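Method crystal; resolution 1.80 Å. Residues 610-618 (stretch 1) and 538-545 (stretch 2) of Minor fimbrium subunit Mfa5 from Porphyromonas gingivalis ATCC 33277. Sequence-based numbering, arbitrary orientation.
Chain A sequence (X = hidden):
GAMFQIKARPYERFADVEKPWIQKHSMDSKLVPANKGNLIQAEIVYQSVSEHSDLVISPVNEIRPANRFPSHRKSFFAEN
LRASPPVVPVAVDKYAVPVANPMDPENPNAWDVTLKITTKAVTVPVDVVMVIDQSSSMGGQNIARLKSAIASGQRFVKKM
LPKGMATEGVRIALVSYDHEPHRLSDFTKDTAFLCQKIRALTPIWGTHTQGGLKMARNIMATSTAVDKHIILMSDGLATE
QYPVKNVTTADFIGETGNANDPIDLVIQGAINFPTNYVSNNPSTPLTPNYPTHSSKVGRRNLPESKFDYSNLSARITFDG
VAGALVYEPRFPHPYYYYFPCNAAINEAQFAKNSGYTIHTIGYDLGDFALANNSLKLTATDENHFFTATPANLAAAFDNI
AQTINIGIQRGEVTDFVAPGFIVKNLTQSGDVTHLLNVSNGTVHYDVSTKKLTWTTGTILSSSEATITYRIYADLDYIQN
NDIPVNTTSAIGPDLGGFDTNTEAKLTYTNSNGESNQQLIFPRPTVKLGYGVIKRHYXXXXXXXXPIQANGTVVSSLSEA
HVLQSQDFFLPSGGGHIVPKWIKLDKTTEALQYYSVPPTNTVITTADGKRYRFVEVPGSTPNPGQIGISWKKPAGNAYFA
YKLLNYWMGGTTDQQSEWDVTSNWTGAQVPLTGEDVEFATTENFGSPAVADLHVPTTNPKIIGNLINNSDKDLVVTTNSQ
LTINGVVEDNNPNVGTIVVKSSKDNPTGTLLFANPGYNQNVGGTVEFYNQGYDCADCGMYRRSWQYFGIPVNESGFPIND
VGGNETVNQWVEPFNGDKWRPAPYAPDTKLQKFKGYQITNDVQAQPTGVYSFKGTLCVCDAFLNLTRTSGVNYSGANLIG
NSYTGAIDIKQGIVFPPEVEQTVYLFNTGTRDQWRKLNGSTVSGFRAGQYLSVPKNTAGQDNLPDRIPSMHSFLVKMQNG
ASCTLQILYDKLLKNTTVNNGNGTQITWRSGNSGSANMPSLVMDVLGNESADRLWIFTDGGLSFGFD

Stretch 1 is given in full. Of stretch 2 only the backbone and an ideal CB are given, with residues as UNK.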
# COMPACT_ATOMS: atom_id res chain seq x y z
N ARG A 610 33.56 -26.82 -62.41
CA ARG A 610 32.23 -26.37 -62.76
C ARG A 610 31.21 -27.45 -62.45
O ARG A 610 31.46 -28.64 -62.65
CB ARG A 610 32.14 -26.00 -64.24
CG ARG A 610 30.82 -25.43 -64.62
CD ARG A 610 30.86 -24.80 -66.00
NE ARG A 610 31.64 -23.56 -65.98
CZ ARG A 610 32.59 -23.26 -66.86
NH1 ARG A 610 32.89 -24.10 -67.83
NH2 ARG A 610 33.23 -22.11 -66.75
N TYR A 611 30.04 -27.01 -61.95
CA TYR A 611 28.99 -27.88 -61.44
C TYR A 611 27.67 -27.49 -62.07
O TYR A 611 27.36 -26.29 -62.18
CB TYR A 611 28.90 -27.79 -59.90
CG TYR A 611 30.18 -28.19 -59.24
CD1 TYR A 611 30.38 -29.50 -58.82
CD2 TYR A 611 31.23 -27.29 -59.11
CE1 TYR A 611 31.58 -29.87 -58.27
CE2 TYR A 611 32.42 -27.67 -58.54
CZ TYR A 611 32.58 -28.95 -58.14
OH TYR A 611 33.76 -29.31 -57.58
N ARG A 612 26.88 -28.48 -62.47
CA ARG A 612 25.62 -28.19 -63.13
C ARG A 612 24.46 -28.71 -62.30
O ARG A 612 24.54 -29.78 -61.68
CB ARG A 612 25.52 -28.77 -64.54
CG ARG A 612 25.42 -30.28 -64.65
CD ARG A 612 24.01 -30.64 -65.05
NE ARG A 612 23.83 -32.04 -65.42
CZ ARG A 612 22.64 -32.62 -65.58
NH1 ARG A 612 21.53 -31.90 -65.38
NH2 ARG A 612 22.57 -33.90 -65.93
N PHE A 613 23.38 -27.95 -62.34
CA PHE A 613 22.18 -28.25 -61.56
C PHE A 613 21.55 -29.55 -62.00
O PHE A 613 21.38 -29.82 -63.20
CB PHE A 613 21.18 -27.09 -61.69
CG PHE A 613 19.88 -27.32 -60.96
CD1 PHE A 613 19.82 -27.10 -59.60
CD2 PHE A 613 18.76 -27.80 -61.60
CE1 PHE A 613 18.66 -27.34 -58.90
CE2 PHE A 613 17.58 -28.04 -60.90
CZ PHE A 613 17.54 -27.79 -59.53
N VAL A 614 21.12 -30.35 -61.02
CA VAL A 614 20.45 -31.61 -61.27
C VAL A 614 19.30 -31.75 -60.28
O VAL A 614 19.30 -31.17 -59.20
CB VAL A 614 21.39 -32.83 -61.14
CG1 VAL A 614 22.35 -32.89 -62.31
CG2 VAL A 614 22.17 -32.81 -59.83
N GLU A 615 18.30 -32.54 -60.66
CA GLU A 615 17.17 -32.87 -59.80
C GLU A 615 17.32 -34.34 -59.41
O GLU A 615 17.34 -35.21 -60.29
CB GLU A 615 15.85 -32.57 -60.49
CG GLU A 615 15.67 -31.07 -60.81
CD GLU A 615 14.36 -30.71 -61.53
OE1 GLU A 615 13.60 -31.63 -61.86
OE2 GLU A 615 14.10 -29.51 -61.77
N VAL A 616 17.53 -34.60 -58.13
CA VAL A 616 17.78 -35.96 -57.66
C VAL A 616 16.84 -36.23 -56.49
O VAL A 616 16.14 -35.32 -56.03
CB VAL A 616 19.25 -36.16 -57.24
CG1 VAL A 616 20.20 -35.86 -58.41
CG2 VAL A 616 19.58 -35.27 -56.03
N PRO A 617 16.78 -37.46 -55.99
CA PRO A 617 15.87 -37.75 -54.87
C PRO A 617 16.17 -36.85 -53.69
O PRO A 617 17.33 -36.66 -53.29
CB PRO A 617 16.16 -39.23 -54.55
CG PRO A 617 16.64 -39.78 -55.84
CD PRO A 617 17.46 -38.67 -56.48
N GLY A 618 15.10 -36.27 -53.14
CA GLY A 618 15.20 -35.39 -52.01
C GLY A 618 15.56 -33.96 -52.33
O GLY A 618 15.41 -33.10 -51.45
N UNK A 538 24.38 -27.62 -52.99
CA UNK A 538 25.16 -28.74 -52.49
C UNK A 538 25.51 -29.74 -53.59
O UNK A 538 24.86 -29.82 -54.63
CB UNK A 538 24.39 -29.45 -51.37
N UNK A 539 26.48 -30.58 -53.27
CA UNK A 539 27.13 -31.48 -54.20
C UNK A 539 26.53 -32.87 -54.13
O UNK A 539 26.33 -33.41 -53.03
CB UNK A 539 28.63 -31.54 -53.92
N UNK A 540 26.22 -33.44 -55.29
CA UNK A 540 25.89 -34.86 -55.39
C UNK A 540 26.85 -35.51 -56.38
O UNK A 540 27.49 -34.84 -57.21
CB UNK A 540 24.44 -35.06 -55.82
N UNK A 541 26.95 -36.82 -56.29
CA UNK A 541 27.78 -37.52 -57.26
C UNK A 541 26.98 -37.83 -58.52
O UNK A 541 25.82 -37.43 -58.69
CB UNK A 541 28.34 -38.81 -56.66
N UNK A 542 27.66 -38.56 -59.42
CA UNK A 542 27.09 -39.06 -60.67
C UNK A 542 25.75 -39.76 -60.54
O UNK A 542 24.99 -39.81 -61.50
CB UNK A 542 28.08 -40.03 -61.32
N UNK A 543 25.56 -40.50 -59.47
CA UNK A 543 24.39 -41.29 -59.24
C UNK A 543 23.39 -40.52 -58.42
O UNK A 543 22.41 -41.10 -57.96
CB UNK A 543 24.75 -42.61 -58.55
N UNK A 544 23.59 -39.21 -58.27
CA UNK A 544 22.60 -38.39 -57.60
C UNK A 544 22.65 -38.46 -56.10
O UNK A 544 21.70 -38.01 -55.45
CB UNK A 544 21.20 -38.79 -58.07
N UNK A 545 23.72 -39.00 -55.53
CA UNK A 545 23.80 -39.16 -54.09
C UNK A 545 24.49 -37.97 -53.46
O UNK A 545 25.50 -37.49 -53.98
CB UNK A 545 24.53 -40.45 -53.73

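Position 538 is extended, and its ideal CB has nothing of stretch 1 within 5.5 Å. Strand geometry suits beta-branched residues, among others. The residue is Val538, and it makes no contact with stretch 1.

Position 539 is also extended. Its CA-to-CB bond points sideways, and CB itself is out of reach of stretch 1. The ring of Tyr611 lies beyond it, so a long apolar side chain such as Leu, Ile or Met could bridge the gap. The residue is Leu539. With chi1 t and chi2 p, its end comes nearer, and CD1 packs 3.6 Å from Tyr611 CE1, approaching the ring obliquely.

Position 540 points toward stretch 1. Its ideal CB is 4.9 Å from Val616 CG2 and 5.1 Å from Val614 CG2. These methyls offer an apolar surface with no charge or polar group to pair with, and the space suits a compact apolar side chain: Val, Ile or perhaps Ala. The residue is Val540. Val540 CG2 sits 3.7 Å from Val614 CG2 and also 4.4 Å from Val616 CG1; Val540 CG1 sits 4.1 Å from Val616 CG2.

Position 541 opens a type I turn that ends at 544. Its ideal CB meets nothing of stretch 1; Asn, Asp, Ser or Thr could accept from backbone NH groups. The residue is Asn541. Its OD1 accepts from the N of 543 and the N of 545, both at 2.9 Å.

Position 542 is at the second place of the turn, with phi -49° and open space toward stretch 1. Many residues would suit, including Pro, Lys and Glu. The residue is Lys542, which makes no contact with stretch 1.

Position 543 points away, at the third place of the turn, where Asp, Asn and Ser are common. The residue is Asp543, whose N is one of the donors to Asn541 OD1.

Position 544 has phi 81° and psi 14°, which favours glycine, with Asn a possibility by backbone alone. Its ideal CB would be only 3.1 Å from Val616 CG1, so stretch 1 also argues against a side chain. The residue is Gly544. Its N donates to Asn541 O at 2.9 Å, closing the turn. Its O lies 3.5 Å from Val616 CG2. A water donates to Gly544 O at 2.6 Å and to Pro617 O at 2.9 Å, linking the stretches.

Position 545 points away from stretch 1, so polar residues fit. The residue is Gln545; its OE1 accepts from Asn541 ND2 at 2.9 Å.

Stretch 2 538-545: VLVNKDGQ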
# COMPACT_ATOMS: atom_id res chain seq x y z
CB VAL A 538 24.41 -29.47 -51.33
CG1 VAL A 538 24.19 -28.49 -50.15
CG2 VAL A 538 23.11 -30.04 -51.80
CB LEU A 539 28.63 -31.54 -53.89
CG LEU A 539 29.53 -32.45 -54.74
CD1 LEU A 539 29.49 -31.91 -56.16
CD2 LEU A 539 30.95 -32.53 -54.22
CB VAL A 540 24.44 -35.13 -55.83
CG1 VAL A 540 23.45 -34.58 -54.81
CG2 VAL A 540 24.18 -34.54 -57.22
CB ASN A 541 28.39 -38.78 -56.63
CG ASN A 541 27.36 -39.81 -56.25
OD1 ASN A 541 26.25 -39.82 -56.75
ND2 ASN A 541 27.74 -40.72 -55.35
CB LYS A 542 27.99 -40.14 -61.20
CG LYS A 542 29.33 -39.78 -61.50
CD LYS A 542 30.26 -41.00 -61.48
CE LYS A 542 29.83 -42.05 -62.46
NZ LYS A 542 30.15 -43.46 -61.98
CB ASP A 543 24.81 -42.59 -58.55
CG ASP A 543 25.59 -43.50 -59.48
OD1 ASP A 543 25.09 -43.76 -60.59
OD2 ASP A 543 26.72 -43.92 -59.12
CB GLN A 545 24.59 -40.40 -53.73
CG GLN A 545 24.04 -41.68 -54.25
CD GLN A 545 24.96 -42.83 -53.92
OE1 GLN A 545 26.14 -42.84 -54.30
NE2 GLN A 545 24.45 -43.81 -53.19
O HOH W 1 19.89 -37.91 -53.53
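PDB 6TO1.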